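Local coordinates for protein neck and C-terminal motor domain of Kar3 (Candida glabrata, PDB 4GKR) that probably uses ATP hydrolysis to drive movement along microtubules as the motor of a mitotic kinesin-14, and holds ADP and a magnesium ion, at residues Ala134-Ile139 with Phe245-Glu250; Ile263-Asp268 with Tyr324-Ser329; His138-Ile143 with Asp211-Val216; Lys93-Leu98 with Lys335-Val340; Ile66-Ser71 with Glu351-Leu356. All blocks are in the same frame, centred on the assembly; numbering follows the deposited sequence.

Contact 1 (Ala134-Ile139 with Phe245-Glu250)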
# COMPACT_ATOMS: atom_id res chain seq x y z
N ALA A 134 10.14 1.52 7.04
CA ALA A 134 9.96 2.89 7.53
C ALA A 134 8.77 2.99 8.49
O ALA A 134 8.86 3.64 9.53
CB ALA A 134 9.78 3.84 6.37
N THR A 135 7.66 2.34 8.14
CA THR A 135 6.49 2.36 8.96
C THR A 135 6.81 1.76 10.30
O THR A 135 6.55 2.39 11.32
CB THR A 135 5.35 1.61 8.28
OG1 THR A 135 4.93 2.36 7.14
CG2 THR A 135 4.17 1.44 9.21
N ILE A 136 7.40 0.57 10.31
CA ILE A 136 7.72 -0.11 11.56
C ILE A 136 8.59 0.80 12.43
O ILE A 136 8.31 1.01 13.61
CB ILE A 136 8.37 -1.49 11.35
CG1 ILE A 136 7.29 -2.53 10.99
CG2 ILE A 136 9.13 -1.95 12.59
CD1 ILE A 136 7.76 -3.73 10.19
N ASN A 137 9.60 1.39 11.83
CA ASN A 137 10.48 2.29 12.58
C ASN A 137 9.77 3.52 13.15
O ASN A 137 10.01 3.92 14.29
CB ASN A 137 11.64 2.74 11.70
CG ASN A 137 12.87 3.01 12.50
OD1 ASN A 137 13.38 2.12 13.21
ND2 ASN A 137 13.37 4.25 12.43
N HIS A 138 8.89 4.10 12.34
CA HIS A 138 8.17 5.29 12.72
C HIS A 138 7.29 5.00 13.91
O HIS A 138 7.21 5.81 14.84
CB HIS A 138 7.34 5.77 11.55
CG HIS A 138 6.83 7.17 11.71
ND1 HIS A 138 7.61 8.25 11.54
CD2 HIS A 138 5.57 7.64 12.10
CE1 HIS A 138 6.89 9.37 11.79
NE2 HIS A 138 5.64 8.99 12.12
N ILE A 139 6.65 3.84 13.89
CA ILE A 139 5.76 3.42 14.96
C ILE A 139 6.49 3.24 16.28
O ILE A 139 5.95 3.58 17.32
CB ILE A 139 5.00 2.16 14.56
CG1 ILE A 139 3.84 2.54 13.64
CG2 ILE A 139 4.45 1.41 15.76
CD1 ILE A 139 3.38 1.36 12.81
N PHE A 245 1.59 -7.09 4.29
CA PHE A 245 2.18 -7.01 5.61
C PHE A 245 1.15 -6.41 6.56
O PHE A 245 0.65 -5.32 6.33
CB PHE A 245 3.43 -6.17 5.54
CG PHE A 245 4.38 -6.42 6.66
CD1 PHE A 245 4.28 -5.69 7.86
CD2 PHE A 245 5.37 -7.39 6.55
CE1 PHE A 245 5.15 -5.93 8.92
CE2 PHE A 245 6.24 -7.63 7.61
CZ PHE A 245 6.13 -6.89 8.79
N ILE A 246 0.79 -7.13 7.62
CA ILE A 246 -0.24 -6.64 8.53
C ILE A 246 0.40 -6.34 9.87
O ILE A 246 1.05 -7.21 10.45
CB ILE A 246 -1.38 -7.66 8.76
CG1 ILE A 246 -1.99 -8.11 7.43
CG2 ILE A 246 -2.47 -7.04 9.61
CD1 ILE A 246 -3.17 -9.05 7.59
N ILE A 247 0.24 -5.11 10.34
CA ILE A 247 0.70 -4.74 11.67
C ILE A 247 -0.50 -4.47 12.57
O ILE A 247 -1.38 -3.70 12.23
CB ILE A 247 1.60 -3.50 11.60
CG1 ILE A 247 2.65 -3.69 10.50
CG2 ILE A 247 2.20 -3.19 12.97
CD1 ILE A 247 3.38 -2.42 10.10
N HIS A 248 -0.53 -5.12 13.72
CA HIS A 248 -1.55 -4.88 14.71
C HIS A 248 -0.92 -4.07 15.81
O HIS A 248 0.18 -4.40 16.29
CB HIS A 248 -2.06 -6.20 15.26
CG HIS A 248 -2.87 -7.01 14.28
ND1 HIS A 248 -4.21 -7.12 14.37
CD2 HIS A 248 -2.49 -7.77 13.18
CE1 HIS A 248 -4.67 -7.92 13.38
NE2 HIS A 248 -3.61 -8.31 12.65
N LEU A 249 -1.62 -3.00 16.21
CA LEU A 249 -1.20 -2.14 17.31
C LEU A 249 -2.20 -2.19 18.42
O LEU A 249 -3.33 -1.76 18.23
CB LEU A 249 -1.14 -0.69 16.84
CG LEU A 249 0.03 -0.18 16.05
CD1 LEU A 249 0.18 1.28 16.43
CD2 LEU A 249 1.29 -0.97 16.38
N GLU A 250 -1.79 -2.67 19.60
CA GLU A 250 -2.68 -2.65 20.76
C GLU A 250 -2.05 -1.83 21.89
O GLU A 250 -0.92 -2.10 22.31
CB GLU A 250 -3.00 -4.08 21.23
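Helix 131-147 lies along strand 242-252, and residues 134-139 and 245-250 run almost in the same direction, at 10° with their axes 11.1 Å apart. Everything that passes between them is apolar. Ile136 turns the end of its side chain to the strand: its CG1 stands beside the backbone N, and CD1 at the end of the chain comes to 3.6 Å from CE1 of Phe245, the two side chains crossing at about a right angle. Ile247 points toward the helix, where its CD1 is shared by the neighbouring residues Thr135 (CG2) and Ile136 (CG1), each 4.0 Å away. One turn on, Ile139 and Leu249 meet tip to tip, with CG2 of the isoleucine 4.0 Å from CD2 of the leucine.

The polar part is local to the helix. Thr135 has its methyl anti to the backbone N (chi1 -69°), which sends CG2 to the strand and leaves OG1 to hydrogen-bond Ile131 O within its own helix.

Leu264 of the next strand extends the same apolar layer under Thr135 and Ile139. A helix laid on the mixed central sheet through branched aliphatic residues is the architecture of the kinesin motor domain, a member of the P-loop NTPase class.

Contact 2 (Ile263-Asp268 with Tyr324-Ser329)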
# COMPACT_ATOMS: atom_id res chain seq x y z
N ILE A 263 -4.90 -1.25 12.95
CA ILE A 263 -4.30 -2.12 11.97
C ILE A 263 -3.71 -1.23 10.88
O ILE A 263 -4.30 -0.19 10.55
CB ILE A 263 -5.35 -3.04 11.36
CG1 ILE A 263 -6.08 -3.81 12.45
CG2 ILE A 263 -4.71 -4.01 10.37
CD1 ILE A 263 -7.58 -3.88 12.24
N LEU A 264 -2.54 -1.61 10.37
CA LEU A 264 -1.97 -1.02 9.16
C LEU A 264 -1.78 -2.15 8.18
O LEU A 264 -1.18 -3.16 8.53
CB LEU A 264 -0.61 -0.40 9.43
CG LEU A 264 -0.52 0.74 10.43
CD1 LEU A 264 -0.04 0.24 11.78
CD2 LEU A 264 0.44 1.80 9.94
N ASN A 265 -2.27 -2.01 6.96
CA ASN A 265 -2.09 -3.07 5.99
C ASN A 265 -1.25 -2.52 4.88
O ASN A 265 -1.70 -1.61 4.20
CB ASN A 265 -3.43 -3.53 5.42
CG ASN A 265 -4.41 -3.90 6.50
OD1 ASN A 265 -4.50 -5.06 6.90
ND2 ASN A 265 -5.14 -2.92 7.00
N LEU A 266 -0.04 -3.04 4.71
CA LEU A 266 0.84 -2.49 3.70
C LEU A 266 0.85 -3.49 2.61
O LEU A 266 1.30 -4.61 2.80
CB LEU A 266 2.23 -2.23 4.28
CG LEU A 266 2.10 -1.41 5.57
CD1 LEU A 266 3.30 -1.55 6.48
CD2 LEU A 266 1.79 0.06 5.30
N VAL A 267 0.30 -3.10 1.46
CA VAL A 267 0.02 -4.04 0.38
C VAL A 267 0.82 -3.75 -0.89
O VAL A 267 0.87 -2.64 -1.36
CB VAL A 267 -1.50 -4.09 0.10
CG1 VAL A 267 -1.82 -5.15 -0.95
CG2 VAL A 267 -2.27 -4.40 1.38
N ASP A 268 1.45 -4.79 -1.42
CA ASP A 268 2.24 -4.74 -2.64
C ASP A 268 1.47 -5.63 -3.63
O ASP A 268 1.53 -6.84 -3.55
CB ASP A 268 3.63 -5.33 -2.29
CG ASP A 268 4.54 -5.57 -3.51
OD1 ASP A 268 4.20 -5.11 -4.62
OD2 ASP A 268 5.62 -6.22 -3.36
N TYR A 324 -12.06 -9.07 0.58
CA TYR A 324 -12.72 -9.75 1.68
C TYR A 324 -11.81 -9.80 2.89
O TYR A 324 -12.25 -9.62 4.02
CB TYR A 324 -13.16 -11.15 1.27
CG TYR A 324 -14.04 -11.83 2.28
CD1 TYR A 324 -15.36 -11.39 2.51
CD2 TYR A 324 -13.58 -12.92 3.01
CE1 TYR A 324 -16.17 -12.00 3.44
CE2 TYR A 324 -14.39 -13.55 3.93
CZ TYR A 324 -15.68 -13.08 4.14
OH TYR A 324 -16.47 -13.71 5.05
N LEU A 325 -10.53 -10.04 2.67
CA LEU A 325 -9.57 -10.00 3.75
C LEU A 325 -9.42 -8.63 4.38
O LEU A 325 -9.29 -8.51 5.61
CB LEU A 325 -8.22 -10.46 3.22
CG LEU A 325 -6.97 -10.21 4.04
CD1 LEU A 325 -7.06 -10.99 5.35
CD2 LEU A 325 -5.80 -10.69 3.21
N LEU A 326 -9.42 -7.59 3.56
CA LEU A 326 -9.16 -6.25 4.03
C LEU A 326 -10.42 -5.45 4.37
O LEU A 326 -10.32 -4.26 4.72
CB LEU A 326 -8.35 -5.49 2.97
CG LEU A 326 -6.93 -5.98 2.63
CD1 LEU A 326 -6.45 -5.22 1.41
CD2 LEU A 326 -5.96 -5.78 3.78
N GLN A 327 -11.60 -6.05 4.29
CA GLN A 327 -12.81 -5.25 4.44
C GLN A 327 -12.86 -4.30 5.65
O GLN A 327 -13.27 -3.15 5.50
CB GLN A 327 -14.08 -6.07 4.37
CG GLN A 327 -14.24 -7.14 5.43
CD GLN A 327 -15.61 -7.78 5.38
OE1 GLN A 327 -16.25 -7.80 4.35
NE2 GLN A 327 -16.07 -8.27 6.51
N TYR A 328 -12.45 -4.76 6.84
CA TYR A 328 -12.56 -3.90 8.03
C TYR A 328 -11.48 -2.81 8.07
O TYR A 328 -11.55 -1.91 8.87
CB TYR A 328 -12.58 -4.69 9.34
CG TYR A 328 -13.80 -5.58 9.48
CD1 TYR A 328 -15.09 -5.04 9.42
CD2 TYR A 328 -13.66 -6.94 9.68
CE1 TYR A 328 -16.20 -5.85 9.53
CE2 TYR A 328 -14.77 -7.75 9.80
CZ TYR A 328 -16.04 -7.21 9.72
OH TYR A 328 -17.15 -8.05 9.86
N SER A 329 -10.49 -2.90 7.21
CA SER A 329 -9.58 -1.78 7.06
C SER A 329 -9.91 -0.89 5.85
O SER A 329 -9.12 -0.03 5.47
CB SER A 329 -8.14 -2.27 7.01
OG SER A 329 -7.75 -2.66 8.32
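Asn265 is the polar point of contact between strand 259-268 and residues 324-329, at the C-terminal part of helix 321-326 and just beyond. With CG beside the backbone N (chi1 -53°), its amide is carried across to Ser329, and ND2 gives OG a hydrogen bond of 2.9 Å. The bond is weak, bent to 141° at the hydrogen. The other half of the amide meets hydrocarbon: Leu326 slides past in the opposite direction and sets CD2 at 3.5 Å from OD1 of Asn265. Leu326 CD1 also approaches Val267 CG2, at 4.3 Å, while Ile263 lies against the serine hydroxyl, its CB 3.9 Å from OG of Ser329.

In the next shell, the turn itself is held by Ser329 N bonding to Leu326 O at 2.8 Å, which fixes serine and leucine relative to each other. Asn107 joins the two segments from outside, its OD1 taking the N-H of Ile263 and its ND2 bonding the carbonyl O of Tyr328. Strand 259-268 ends at Asp268, whose OD2 bonds Thr121 of the ADP pocket.

Because ND2 finds its stronger partner in Val108 O, the serine bond is secondary: the buried amide is probably oriented chiefly by Val108 of the neighbouring strand, with Ser329 a weaker second acceptor.

Contact 3 (His138-Ile143 with Asp211-Val216)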
# COMPACT_ATOMS: atom_id res chain seq x y z
N HIS A 138 8.89 4.10 12.34
CA HIS A 138 8.17 5.29 12.72
C HIS A 138 7.29 5.00 13.91
O HIS A 138 7.21 5.81 14.84
CB HIS A 138 7.34 5.77 11.55
CG HIS A 138 6.83 7.17 11.71
ND1 HIS A 138 7.61 8.25 11.54
CD2 HIS A 138 5.57 7.64 12.10
CE1 HIS A 138 6.89 9.37 11.79
NE2 HIS A 138 5.64 8.99 12.12
N ILE A 139 6.65 3.84 13.89
CA ILE A 139 5.76 3.42 14.96
C ILE A 139 6.49 3.24 16.28
O ILE A 139 5.95 3.58 17.32
CB ILE A 139 5.00 2.16 14.56
CG1 ILE A 139 3.84 2.54 13.64
CG2 ILE A 139 4.45 1.41 15.76
CD1 ILE A 139 3.38 1.36 12.81
N PHE A 140 7.72 2.75 16.25
CA PHE A 140 8.49 2.60 17.48
C PHE A 140 8.82 3.92 18.14
O PHE A 140 8.72 4.04 19.36
CB PHE A 140 9.75 1.77 17.26
CG PHE A 140 9.51 0.29 17.26
CD1 PHE A 140 8.28 -0.23 17.64
CD2 PHE A 140 10.52 -0.59 16.89
CE1 PHE A 140 8.05 -1.61 17.64
CE2 PHE A 140 10.30 -1.96 16.89
CZ PHE A 140 9.06 -2.48 17.26
N SER A 141 9.21 4.91 17.34
CA SER A 141 9.41 6.28 17.83
C SER A 141 8.25 6.75 18.67
O SER A 141 8.43 7.23 19.78
CB SER A 141 9.55 7.24 16.67
OG SER A 141 10.87 7.27 16.22
N TRP A 142 7.05 6.62 18.13
CA TRP A 142 5.87 7.06 18.83
C TRP A 142 5.59 6.25 20.06
O TRP A 142 5.19 6.81 21.08
CB TRP A 142 4.68 7.18 17.89
CG TRP A 142 4.90 8.34 16.97
CD1 TRP A 142 5.22 8.29 15.62
CD2 TRP A 142 4.90 9.77 17.31
NE1 TRP A 142 5.39 9.56 15.12
CE2 TRP A 142 5.21 10.49 16.07
CE3 TRP A 142 4.64 10.49 18.46
CZ2 TRP A 142 5.27 11.87 16.02
CZ3 TRP A 142 4.71 11.89 18.40
CH2 TRP A 142 5.03 12.56 17.20
N ILE A 143 5.83 4.95 20.00
CA ILE A 143 5.71 4.10 21.17
C ILE A 143 6.66 4.57 22.26
O ILE A 143 6.23 4.76 23.40
CB ILE A 143 5.93 2.60 20.84
CG1 ILE A 143 4.63 1.96 20.39
CG2 ILE A 143 6.41 1.81 22.05
CD1 ILE A 143 3.86 2.74 19.35
N ASP A 211 9.05 -7.39 19.52
CA ASP A 211 9.40 -7.08 20.90
C ASP A 211 10.47 -6.00 20.97
O ASP A 211 10.56 -5.27 21.96
CB ASP A 211 9.86 -8.34 21.64
N SER A 212 11.28 -5.91 19.92
CA SER A 212 12.47 -5.06 19.92
C SER A 212 12.90 -4.66 18.51
O SER A 212 12.47 -5.25 17.52
CB SER A 212 13.63 -5.77 20.64
OG SER A 212 14.18 -6.83 19.87
N ARG A 213 13.76 -3.64 18.43
CA ARG A 213 14.38 -3.25 17.16
C ARG A 213 15.29 -4.37 16.63
O ARG A 213 15.42 -4.55 15.42
CB ARG A 213 15.11 -1.90 17.28
CG ARG A 213 14.15 -0.71 17.21
CD ARG A 213 14.86 0.64 17.25
NE ARG A 213 13.91 1.76 17.35
CZ ARG A 213 13.40 2.24 18.49
NH1 ARG A 213 13.73 1.71 19.66
NH2 ARG A 213 12.55 3.26 18.47
N ASP A 214 15.89 -5.14 17.54
CA ASP A 214 16.61 -6.37 17.19
C ASP A 214 15.65 -7.39 16.54
O ASP A 214 15.89 -7.84 15.42
CB ASP A 214 17.32 -6.96 18.41
N THR A 215 14.56 -7.72 17.23
CA THR A 215 13.53 -8.63 16.70
C THR A 215 12.99 -8.22 15.30
O THR A 215 12.82 -9.07 14.42
CB THR A 215 12.35 -8.82 17.68
OG1 THR A 215 12.83 -9.23 18.97
CG2 THR A 215 11.38 -9.86 17.15
N VAL A 216 12.72 -6.93 15.11
CA VAL A 216 12.30 -6.40 13.81
C VAL A 216 13.36 -6.68 12.75
O VAL A 216 13.06 -7.26 11.70
CB VAL A 216 12.01 -4.88 13.90
CG1 VAL A 216 11.96 -4.23 12.52
CG2 VAL A 216 10.72 -4.62 14.65
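Helix 131-147 comes nearest to the first turn of helix 213-222 where Phe140 and Arg213 face each other, their CA atoms 8.3 Å apart. Phe140 provides most of the contact. Its CG lies beside the backbone N (chi1 -81°), so the ring projects across the gap, and the ring atom CE2 meets CG2 of Val216 tip to tip at 3.5 Å. The neighbouring ring carbon CD2 comes within 3.6 Å of CG of Arg213. From that point the arginine chain stays extended to NE and runs back toward the helix that carries the phenylalanine, where NH2 approaches CB of Phe140 to 3.4 Å. The methylene lies over one face of the guanidinium, whose plane is turned 74° from that of the ring.

The start of the second helix has a classical N-cap. OG of Ser212 accepts a nearly straight bond from the N of Thr215, 2.8 Å long at 174°, and the serine's O takes the N-H of Val216 as the first helical bond. In the kinesin fold this helix leads toward switch I, and here the chain between residues 224 and 230 is not modelled.

The charge of Arg213 is answered beyond the segments, since NH2 makes a salt bridge with OD2 of Asp144 on the same helix as Phe140. On the sheet side, Phe140 also touches Val155 of strand 152-163, while Arg213 lies at the solvent-exposed margin.

Contact 4 (Lys93-Leu98 with Lys335-Val340)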
# COMPACT_ATOMS: atom_id res chain seq x y z
N LYS A 93 8.16 11.08 4.35
CA LYS A 93 7.77 12.33 5.01
C LYS A 93 6.29 12.62 4.74
O LYS A 93 5.56 13.01 5.64
CB LYS A 93 8.67 13.50 4.58
N GLU A 94 5.86 12.36 3.50
CA GLU A 94 4.48 12.54 3.05
C GLU A 94 3.54 11.34 3.33
O GLU A 94 2.42 11.32 2.86
CB GLU A 94 4.45 12.91 1.55
N VAL A 95 3.99 10.36 4.11
CA VAL A 95 3.17 9.19 4.48
C VAL A 95 3.06 9.07 6.02
O VAL A 95 2.11 8.46 6.57
CB VAL A 95 3.78 7.88 3.90
CG1 VAL A 95 3.12 6.65 4.47
CG2 VAL A 95 3.69 7.86 2.39
N GLY A 96 4.04 9.65 6.70
CA GLY A 96 4.17 9.54 8.15
C GLY A 96 2.90 9.91 8.88
O GLY A 96 2.47 9.19 9.77
N GLN A 97 2.29 11.02 8.49
CA GLN A 97 1.08 11.49 9.13
C GLN A 97 -0.04 10.46 9.09
O GLN A 97 -0.74 10.26 10.09
CB GLN A 97 0.64 12.82 8.52
CG GLN A 97 -0.81 13.17 8.81
CD GLN A 97 -1.04 14.65 9.10
OE1 GLN A 97 -0.10 15.47 9.06
NE2 GLN A 97 -2.29 14.99 9.42
N LEU A 98 -0.19 9.77 7.96
CA LEU A 98 -1.15 8.70 7.83
C LEU A 98 -0.87 7.56 8.82
O LEU A 98 -1.79 7.07 9.48
CB LEU A 98 -1.20 8.20 6.38
CG LEU A 98 -2.07 6.98 6.07
CD1 LEU A 98 -3.54 7.32 6.12
CD2 LEU A 98 -1.70 6.45 4.70
N LYS A 335 -8.61 4.84 6.60
CA LYS A 335 -7.86 5.69 5.67
C LYS A 335 -7.03 4.87 4.68
O LYS A 335 -6.38 3.90 5.04
CB LYS A 335 -7.00 6.69 6.43
CG LYS A 335 -7.72 7.39 7.57
CD LYS A 335 -7.00 8.65 7.99
CE LYS A 335 -7.39 9.10 9.39
NZ LYS A 335 -8.72 9.77 9.45
N THR A 336 -7.08 5.26 3.42
CA THR A 336 -6.39 4.53 2.38
C THR A 336 -5.50 5.45 1.55
O THR A 336 -5.83 6.60 1.30
CB THR A 336 -7.39 3.78 1.47
OG1 THR A 336 -8.05 2.76 2.23
CG2 THR A 336 -6.68 3.13 0.25
N LEU A 337 -4.36 4.93 1.14
CA LEU A 337 -3.50 5.64 0.24
C LEU A 337 -3.07 4.65 -0.79
O LEU A 337 -2.63 3.56 -0.46
CB LEU A 337 -2.27 6.22 0.96
CG LEU A 337 -1.00 6.52 0.15
CD1 LEU A 337 -1.18 7.69 -0.81
CD2 LEU A 337 0.15 6.79 1.10
N MET A 338 -3.19 5.03 -2.06
CA MET A 338 -2.67 4.21 -3.14
C MET A 338 -1.51 4.88 -3.87
O MET A 338 -1.61 6.05 -4.27
CB MET A 338 -3.77 3.87 -4.12
CG MET A 338 -3.25 3.21 -5.37
SD MET A 338 -4.50 2.06 -5.90
N PHE A 339 -0.41 4.14 -4.00
CA PHE A 339 0.70 4.50 -4.88
C PHE A 339 0.50 3.89 -6.24
O PHE A 339 0.37 2.68 -6.37
CB PHE A 339 2.02 3.99 -4.32
CG PHE A 339 2.58 4.84 -3.24
CD1 PHE A 339 3.34 5.96 -3.54
CD2 PHE A 339 2.35 4.53 -1.90
CE1 PHE A 339 3.86 6.76 -2.54
CE2 PHE A 339 2.87 5.32 -0.89
CZ PHE A 339 3.63 6.45 -1.21
N VAL A 340 0.49 4.73 -7.26
CA VAL A 340 0.51 4.26 -8.61
C VAL A 340 1.95 4.36 -9.06
O VAL A 340 2.49 5.46 -9.19
CB VAL A 340 -0.42 5.11 -9.49
CG1 VAL A 340 -0.52 4.54 -10.91
CG2 VAL A 340 -1.78 5.12 -8.86
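Leu98, Leu337 and Val95 carry this contact, in which the short helix 96-99 and the residue ahead of it settle on strand 335-342. Leu98 has the largest share. Its CG is anti to the backbone N (chi1 175°), and the two methyls divide between alternate residues of the strand: CD1 lies 3.5 Å from CB of Lys335, and CD2 lies 3.8 Å from CB of Leu337. The lysine slides past the leucine in the opposite direction, so that the first part of its chain supplies apolar surface while the rest leads away, its ammonium group forming a cation-pi pair with Tyr106.

Leu337, also with CG anti to its backbone N, stands up from the strand between Leu98 and Val95. Its CD2 is 3.9 Å from CG2 of Val95, the two side chains crossing at about a right angle. Val95 occupies the N-cap position of the helix, and CG2, placed beside its backbone N, does all the touching. That same methyl meets CZ of Phe339 tip to tip at 3.9 Å, lying at the edge of the ring and in its plane. The contact is thus entirely hydrocarbon in character, with Val95 bridging Leu337 and Phe339.

A helical segment packed on a central parallel strand belongs to the P-loop NTPase core of the kinesin motor domain; here the strand pairs in parallel with strands 30-36 and 108-113. Strand 108-113 also supports the helical side, through Ile110 under Val95 and Val108 under Leu98. Further along, Phe339 comes to about 10 Å from ADP, measured from its side chain, and Val340 packs against helix 349-363.

Contact 5 (Ile66-Ser71 with Glu351-Leu356)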
# COMPACT_ATOMS: atom_id res chain seq x y z
N ILE A 66 0.51 13.04 -20.40
CA ILE A 66 1.25 12.07 -21.18
C ILE A 66 1.01 12.36 -22.65
O ILE A 66 -0.14 12.35 -23.10
CB ILE A 66 0.81 10.65 -20.85
CG1 ILE A 66 1.14 10.34 -19.40
CG2 ILE A 66 1.48 9.65 -21.78
CD1 ILE A 66 0.57 9.03 -18.91
N ASN A 67 2.08 12.63 -23.39
CA ASN A 67 2.01 12.76 -24.84
C ASN A 67 2.02 11.38 -25.49
O ASN A 67 3.04 10.69 -25.48
CB ASN A 67 3.13 13.66 -25.38
N ARG A 68 0.89 10.96 -26.05
CA ARG A 68 0.72 9.61 -26.58
C ARG A 68 1.46 9.37 -27.91
O ARG A 68 1.47 8.24 -28.42
CB ARG A 68 -0.77 9.32 -26.79
CG ARG A 68 -1.13 7.86 -26.91
CD ARG A 68 -2.59 7.74 -27.26
NE ARG A 68 -3.30 6.93 -26.28
CZ ARG A 68 -4.55 7.14 -25.89
NH1 ARG A 68 -5.25 8.15 -26.39
NH2 ARG A 68 -5.11 6.34 -24.98
N GLY A 69 2.07 10.42 -28.46
CA GLY A 69 2.56 10.35 -29.83
C GLY A 69 1.36 10.61 -30.74
O GLY A 69 0.21 10.37 -30.35
N ASN A 70 1.63 11.10 -31.94
CA ASN A 70 0.57 11.65 -32.78
C ASN A 70 -0.06 12.85 -32.08
O ASN A 70 -1.20 13.22 -32.37
CB ASN A 70 -0.48 10.59 -33.14
N SER A 71 0.69 13.44 -31.15
CA SER A 71 0.30 14.64 -30.40
C SER A 71 -1.06 14.59 -29.68
O SER A 71 -1.67 15.63 -29.45
CB SER A 71 0.39 15.89 -31.30
N GLU A 351 0.69 0.49 -20.98
CA GLU A 351 0.51 0.03 -19.60
C GLU A 351 0.55 1.19 -18.58
O GLU A 351 -0.14 1.13 -17.55
CB GLU A 351 1.53 -1.06 -19.24
N THR A 352 1.33 2.24 -18.87
CA THR A 352 1.39 3.42 -18.00
C THR A 352 0.04 4.14 -18.00
O THR A 352 -0.48 4.53 -16.94
CB THR A 352 2.52 4.37 -18.43
OG1 THR A 352 3.78 3.81 -18.06
CG2 THR A 352 2.40 5.74 -17.78
N ILE A 353 -0.53 4.30 -19.19
CA ILE A 353 -1.85 4.89 -19.35
C ILE A 353 -2.94 4.11 -18.60
O ILE A 353 -3.75 4.71 -17.89
CB ILE A 353 -2.19 5.14 -20.84
CG1 ILE A 353 -1.48 6.42 -21.30
CG2 ILE A 353 -3.68 5.30 -21.05
CD1 ILE A 353 -1.27 6.54 -22.80
N ASN A 354 -2.94 2.79 -18.72
CA ASN A 354 -3.93 1.99 -17.99
C ASN A 354 -3.80 2.21 -16.50
O ASN A 354 -4.79 2.49 -15.83
CB ASN A 354 -3.82 0.50 -18.31
CG ASN A 354 -3.80 0.23 -19.79
OD1 ASN A 354 -2.97 -0.54 -20.26
ND2 ASN A 354 -4.67 0.90 -20.54
N SER A 355 -2.58 2.16 -16.00
CA SER A 355 -2.32 2.46 -14.60
C SER A 355 -2.88 3.80 -14.17
O SER A 355 -3.55 3.88 -13.15
CB SER A 355 -0.84 2.39 -14.31
OG SER A 355 -0.41 1.05 -14.32
N LEU A 356 -2.63 4.85 -14.95
CA LEU A 356 -3.14 6.18 -14.60
C LEU A 356 -4.66 6.30 -14.66
O LEU A 356 -5.27 6.89 -13.77
CB LEU A 356 -2.47 7.29 -15.42
CG LEU A 356 -0.95 7.40 -15.32
CD1 LEU A 356 -0.54 8.75 -15.87
CD2 LEU A 356 -0.41 7.24 -13.90
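The guanidinium of Arg68 is the flat group of this contact, and it is approached obliquely by the end of Ile353, whose CD1 lies 4.0 Å from NE of Arg68. The arginine leaves the backbone with CG anti to N (chi1 -161°) and bends at chi3, crossing the isoleucine at about a right angle. Arg68 is exposed and also touches a crystal neighbour, so its pose may owe something to the lattice.

The buried part of the contact is built round Ile66. CG1 of Ile66 is beside the backbone N and the chain continues extended (chi2 172°), which brings CD1 against one side of the helix. That methyl meets Leu356 CD1 tip to tip at 3.2 Å. It also lies 3.9 Å from CG2 of Thr352 and 4.1 Å from CG1 of Ile353, so three residues on one side of the helix gather round the tip of Ile66. Thr352 turns its methyl to the strand, anti to its backbone N, while OG1 bonds His348 O one turn earlier. Ile353 serves both partners, with CG1 against Ile66 and CD1 against Arg68.

Strand 62-67 is the middle member of a small antiparallel sheet, between strands 50-52 and 73-78, set apart from the central sheet of the motor. Helix 349-363 lies between the two sheets: Leu356 touches Phe76 and Phe78 of strand 73-78 on one hand and Val340 and Ile342 of the central strand 335-342 on the other.

From the N terminus, contact 5 opens first, at residues 66-71, and contact 4 second, at 93-98. Contacts 1 and 3 then start from overlapping turns of helix 131-147; from this same stretch, contact 3 closes first, at 211-216, and contact 1 later, at 245-250. Contact 2 follows in series, opening at 263-268 on the adjacent strand and closing at 324-329. Contact 4 closes next, at 335-340, around all three, and contact 5 closes last, at 351-356. Contacts 1, 2 and 4 fasten helices to the central sheet, contact 3 adds an outer helix, and contact 5 ties the small antiparallel sheet to helix 349-363, which meets contact 4 at Val340.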